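PDB 3E7Q: transcriptional regulator from Pseudomonas aeruginosa, which probably binds DNA at cis-regulatory regions through a TetR-type helix-turn-helix and acts as a transcriptional repressor. Local coordinates for the interface of chains A and B. Sequence-based numbering; all coordinates share one arbitrary frame. Chains: chain A/B, transcriptional regulator.

Contact 1: the interface of chains A and B. Residues chain A 134, 161, 164-165, 168, 208; chain B 173, 183-184, 188, 192.
Where A:Ile164, A:Ser165 and A:Ala168 meet B:Leu173 and B:Ile192, helix 159-179 of chain A faces the same helix and helix 186-204 of chain B, with phi/psi values of the contacting helical residues in the alpha region, while B:Phe184 in the linking loop is extended (-157°/152°). The patch belongs to a two-fold dimer interface between the C-terminal domains of a TetR-family protein and is mainly apolar. A:Ile164 stands at its middle. Its CG2 methyl, anti to the backbone N, lies 3.5 Å from B:Phe184 CD2, and the CD1 methyl of B:Ile192 also touches it, the two isoleucine side chains meeting at about a right angle. The other branch of A:Ile164 slides past B:Thr183 in the opposite direction, bringing CD1 to 3.8 Å from B:Thr183 CG2. That threonine methyl also meets the hydroxyl end of A:Tyr134, tip to tip. With chi1 of B:Phe184 at 65°, CG lies between the backbone N and the carbonyl carbon, and ring atom CD2 is turned to the A:Ile164 methyl. One turn before A:Ile164, A:Leu161 crosses B:Ile192 at a slant, its CD1 3.6 Å from B:Ile192 CD1, and the same leucine methyl rests on the side-chain amide carbon of B:Gln188. One turn after it, the small A:Ala168 admits B:Leu173, and packing is tight, with A:Ala168 CB 3.4 Å from B:Leu173 CD2. Polar linkage is through solvent: the A:Ser165 hydroxyl OG lies 2.7 Å from water 1, which sits in plane at the edge of the A:Phe208 ring and lies 2.7 Å from the B:Ile192 carbonyl O.

Contact 2: the interface of chains A and B. Residues chain A 117, 120, 130, 171; chain B 175-176, 179.
A:Trp117 near the C-terminal end of helix 110-119 and A:His130 of helix 124-152 close around B:Leu179, the last residue of helix 159-179 in the partner, so that the backbones of three helices converge here. The protein is of the TetR family, whose members typically dimerise through the C-terminal helices, and this patch forms part of such a two-fold interface. Apolar contacts carry most of it. Both B:Leu175 and B:Leu179, one turn apart, lay a methyl on the same face of the A:Trp117 indole. B:Leu179 CD1 takes the five-membered ring in a CH-pi contact, 3.9 Å from the ring centroid, and B:Leu175 CD2 lies over the rim of the benzo ring, 3.8 Å from A:Trp117 CH2. The two leucines bring their methyls to this one face by different torsions: CG of B:Leu175 is anti to the backbone N (chi1 176°), whereas CG of B:Leu179 is anti to the carbonyl carbon (chi1 -68°). B:Leu179 also wedges between the indole and the imidazole, with CD1 3.6 Å from A:His130 CE1. Its second methyl, CD2, turns toward the A:Trp117 backbone and lies 3.5 Å from the carbonyl O. A:Val120 crosses this leucine at about a right angle, its CG1 methyl 3.6 Å from the B:Leu179 carbonyl O.

The polar part is slight. A:His130 NE2 donates a weak, bent hydrogen bond (135° at H) to the carboxylate OE1 of B:Glu176, at 3.1 Å. The oxygen sits at the edge of the imidazole in its plane, and ring and carboxylate are nearly coplanar.

Charge adds a possible longer-range term. A:Asp171 OD2 lies 5.9 Å from B:Glu176 OE1, beyond direct contact, and if both acids are ionised their repulsion may raise the pKa of one of the carboxylates.

Contact 1: the interface of chains A and B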
loop_
_atom_site.group_PDB
_atom_site.type_symbol
_atom_site.label_atom_id
_atom_site.label_comp_id
_atom_site.label_asym_id
_atom_site.label_seq_id
_atom_site.Cartn_x
_atom_site.Cartn_y
_atom_site.Cartn_z
ATOM N N TYR A 134 -8.464 10.601 -0.691
ATOM C CA TYR A 134 -7.025 10.862 -0.553
ATOM C C TYR A 134 -6.726 12.384 -0.567
ATOM O O TYR A 134 -5.892 12.845 0.184
ATOM C CB TYR A 134 -6.206 10.017 -1.552
ATOM C CG TYR A 134 -4.721 10.260 -1.564
ATOM C CD1 TYR A 134 -3.907 10.111 -0.404
ATOM C CD2 TYR A 134 -4.111 10.626 -2.746
ATOM C CE1 TYR A 134 -2.494 10.358 -0.473
ATOM C CE2 TYR A 134 -2.729 10.862 -2.826
ATOM C CZ TYR A 134 -1.931 10.753 -1.713
ATOM O OH TYR A 134 -0.600 11.060 -1.947
ATOM N N LEU A 161 3.462 19.191 -1.067
ATOM C CA LEU A 161 4.407 18.119 -1.329
ATOM C C LEU A 161 4.865 17.446 0.000
ATOM O O LEU A 161 5.083 16.215 0.060
ATOM C CB LEU A 161 5.539 18.625 -2.226
ATOM C CG LEU A 161 6.431 17.483 -2.691
ATOM C CD1 LEU A 161 5.666 16.523 -3.724
ATOM C CD2 LEU A 161 7.786 17.971 -3.163
ATOM N N ILE A 164 2.152 14.978 0.878
ATOM C CA ILE A 164 2.303 13.773 0.081
ATOM C C ILE A 164 3.384 12.869 0.742
ATOM O O ILE A 164 3.229 11.662 0.800
ATOM C CB ILE A 164 2.704 14.139 -1.415
ATOM C CG1 ILE A 164 1.513 14.732 -2.187
ATOM C CG2 ILE A 164 3.270 12.939 -2.179
ATOM C CD1 ILE A 164 1.898 15.374 -3.591
ATOM N N SER A 165 4.468 13.480 1.237
ATOM C CA SER A 165 5.513 12.745 1.961
ATOM C C SER A 165 5.007 12.058 3.230
ATOM O O SER A 165 5.165 10.850 3.385
ATOM C CB SER A 165 6.681 13.665 2.315
ATOM O OG SER A 165 7.799 12.877 2.785
ATOM N N ALA A 168 2.366 9.397 2.547
ATOM C CA ALA A 168 3.045 8.197 2.000
ATOM C C ALA A 168 3.705 7.374 3.111
ATOM O O ALA A 168 3.593 6.136 3.160
ATOM C CB ALA A 168 4.073 8.592 0.927
ATOM N N PHE A 208 11.521 21.378 0.780
ATOM C CA PHE A 208 10.128 21.539 0.357
ATOM C C PHE A 208 9.898 22.991 -0.031
ATOM O O PHE A 208 9.064 23.677 0.539
ATOM C CB PHE A 208 9.171 21.069 1.462
ATOM C CG PHE A 208 9.214 19.578 1.706
ATOM C CD1 PHE A 208 8.513 18.712 0.885
ATOM C CD2 PHE A 208 9.964 19.043 2.754
ATOM C CE1 PHE A 208 8.557 17.346 1.106
ATOM C CE2 PHE A 208 9.990 17.677 2.982
ATOM C CZ PHE A 208 9.294 16.830 2.160
ATOM N N LEU B 173 4.834 6.020 -1.350
ATOM C CA LEU B 173 5.011 6.751 -2.590
ATOM C C LEU B 173 4.810 5.913 -3.855
ATOM O O LEU B 173 4.235 6.367 -4.844
ATOM C CB LEU B 173 6.400 7.387 -2.611
ATOM C CG LEU B 173 6.663 8.525 -1.595
ATOM C CD1 LEU B 173 8.055 8.798 -1.803
ATOM C CD2 LEU B 173 5.762 9.792 -1.797
ATOM N N THR B 183 -0.462 12.597 -9.127
ATOM C CA THR B 183 -0.340 13.309 -7.846
ATOM C C THR B 183 1.027 14.030 -7.727
ATOM O O THR B 183 1.098 15.195 -7.305
ATOM C CB THR B 183 -0.540 12.328 -6.691
ATOM O OG1 THR B 183 -1.790 11.619 -6.872
ATOM C CG2 THR B 183 -0.492 13.041 -5.305
ATOM N N PHE B 184 2.102 13.346 -8.131
ATOM C CA PHE B 184 3.421 13.907 -8.043
ATOM C C PHE B 184 4.260 13.161 -9.059
ATOM O O PHE B 184 3.945 12.011 -9.370
ATOM C CB PHE B 184 3.970 13.748 -6.624
ATOM C CG PHE B 184 4.174 12.339 -6.216
ATOM C CD1 PHE B 184 5.366 11.688 -6.516
ATOM C CD2 PHE B 184 3.190 11.660 -5.479
ATOM C CE1 PHE B 184 5.550 10.347 -6.155
ATOM C CE2 PHE B 184 3.378 10.340 -5.097
ATOM C CZ PHE B 184 4.550 9.678 -5.453
ATOM N N GLN B 188 9.827 14.357 -8.185
ATOM C CA GLN B 188 9.347 14.689 -6.878
ATOM C C GLN B 188 9.459 13.566 -5.839
ATOM O O GLN B 188 9.711 13.839 -4.708
ATOM C CB GLN B 188 7.914 15.198 -6.972
ATOM C CG GLN B 188 7.882 16.633 -7.500
ATOM C CD GLN B 188 6.469 17.167 -7.627
ATOM O OE1 GLN B 188 5.551 16.417 -7.945
ATOM N NE2 GLN B 188 6.281 18.456 -7.374
ATOM N N ILE B 192 11.373 13.929 -2.437
ATOM C CA ILE B 192 10.807 13.589 -1.110
ATOM C C ILE B 192 11.747 12.665 -0.315
ATOM O O ILE B 192 11.954 12.823 0.918
ATOM C CB ILE B 192 9.390 12.976 -1.277
ATOM C CG1 ILE B 192 8.386 14.077 -1.703
ATOM C CG2 ILE B 192 8.939 12.232 -0.018
ATOM C CD1 ILE B 192 6.958 13.527 -2.105
HETATM O O HOH W 1 10.376 13.650 2.919
#

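Contact 2: the interface of chains A and B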
loop_
_atom_site.group_PDB
_atom_site.type_symbol
_atom_site.label_atom_id
_atom_site.label_comp_id
_atom_site.label_asym_id
_atom_site.label_seq_id
_atom_site.Cartn_x
_atom_site.Cartn_y
_atom_site.Cartn_z
ATOM N N TRP A 117 -8.367 -0.527 -3.826
ATOM C CA TRP A 117 -7.236 -0.041 -4.556
ATOM C C TRP A 117 -7.073 -0.713 -5.913
ATOM O O TRP A 117 -6.787 -0.058 -6.869
ATOM C CB TRP A 117 -5.996 -0.241 -3.734
ATOM C CG TRP A 117 -5.892 0.646 -2.604
ATOM C CD1 TRP A 117 -6.481 1.883 -2.440
ATOM C CD2 TRP A 117 -5.080 0.430 -1.454
ATOM N NE1 TRP A 117 -6.084 2.427 -1.243
ATOM C CE2 TRP A 117 -5.228 1.557 -0.619
ATOM C CE3 TRP A 117 -4.248 -0.621 -1.044
ATOM C CZ2 TRP A 117 -4.575 1.669 0.599
ATOM C CZ3 TRP A 117 -3.610 -0.521 0.168
ATOM C CH2 TRP A 117 -3.759 0.621 0.977
ATOM N N VAL A 120 -9.584 0.873 -8.343
ATOM C CA VAL A 120 -9.394 2.282 -8.668
ATOM C C VAL A 120 -9.035 2.517 -10.136
ATOM O O VAL A 120 -9.505 3.487 -10.736
ATOM C CB VAL A 120 -8.373 2.957 -7.741
ATOM C CG1 VAL A 120 -7.687 4.154 -8.461
ATOM C CG2 VAL A 120 -9.101 3.356 -6.404
ATOM N N HIS A 130 -11.404 7.331 -4.385
ATOM C CA HIS A 130 -10.008 7.400 -3.997
ATOM C C HIS A 130 -9.459 8.849 -4.063
ATOM O O HIS A 130 -8.919 9.360 -3.086
ATOM C CB HIS A 130 -9.141 6.459 -4.832
ATOM C CG HIS A 130 -7.690 6.688 -4.619
ATOM N ND1 HIS A 130 -7.018 6.221 -3.510
ATOM C CD2 HIS A 130 -6.806 7.435 -5.315
ATOM C CE1 HIS A 130 -5.767 6.635 -3.562
ATOM N NE2 HIS A 130 -5.616 7.381 -4.646
ATOM N N ASP A 171 0.832 5.749 5.159
ATOM C CA ASP A 171 0.296 4.658 4.328
ATOM C C ASP A 171 1.166 3.422 4.372
ATOM O O ASP A 171 0.661 2.313 4.579
ATOM C CB ASP A 171 0.231 5.056 2.863
ATOM C CG ASP A 171 -1.101 5.660 2.490
ATOM O OD1 ASP A 171 -1.845 6.087 3.407
ATOM O OD2 ASP A 171 -1.370 5.743 1.254
ATOM N N LEU B 175 2.877 3.246 -4.068
ATOM C CA LEU B 175 1.461 2.980 -4.097
ATOM C C LEU B 175 0.667 4.198 -4.626
ATOM O O LEU B 175 -0.178 4.070 -5.511
ATOM C CB LEU B 175 0.991 2.527 -2.692
ATOM C CG LEU B 175 -0.516 2.263 -2.439
ATOM C CD1 LEU B 175 -1.033 1.067 -3.312
ATOM C CD2 LEU B 175 -0.767 2.034 -0.933
ATOM N N GLU B 176 0.958 5.387 -4.123
ATOM C CA GLU B 176 0.299 6.559 -4.657
ATOM C C GLU B 176 0.595 6.870 -6.122
ATOM O O GLU B 176 -0.284 7.359 -6.786
ATOM C CB GLU B 176 0.530 7.805 -3.799
ATOM C CG GLU B 176 -0.343 9.004 -4.265
ATOM C CD GLU B 176 -1.800 8.645 -4.803
ATOM O OE1 GLU B 176 -2.556 7.799 -4.190
ATOM O OE2 GLU B 176 -2.175 9.269 -5.847
ATOM N N LEU B 179 -1.754 4.390 -7.869
ATOM C CA LEU B 179 -3.195 4.721 -7.747
ATOM C C LEU B 179 -3.611 6.020 -8.502
ATOM O O LEU B 179 -4.749 6.130 -9.032
ATOM C CB LEU B 179 -3.614 4.804 -6.301
ATOM C CG LEU B 179 -3.590 3.466 -5.564
ATOM C CD1 LEU B 179 -3.726 3.701 -4.075
ATOM C CD2 LEU B 179 -4.665 2.571 -6.079
#

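About 13 Å separates the C-alpha centres of contact 1 and contact 2, which are neighbouring patches of one two-fold interface. Helix 159-179 of both chains runs through each: B:Leu173 serves contact 1, and B:Leu175, B:Glu176 and B:Leu179, further along, serve contact 2; A:Ala168 and A:Asp171 likewise fall in different patches. Helix 124-152 of chain A also contributes to both, through A:Tyr134 and A:His130. Because every contact recurs with the chains exchanged, the two patches and their twins should together fix how the subunits are set against each other, and with them the relative placement of the N-terminal DNA-binding domains.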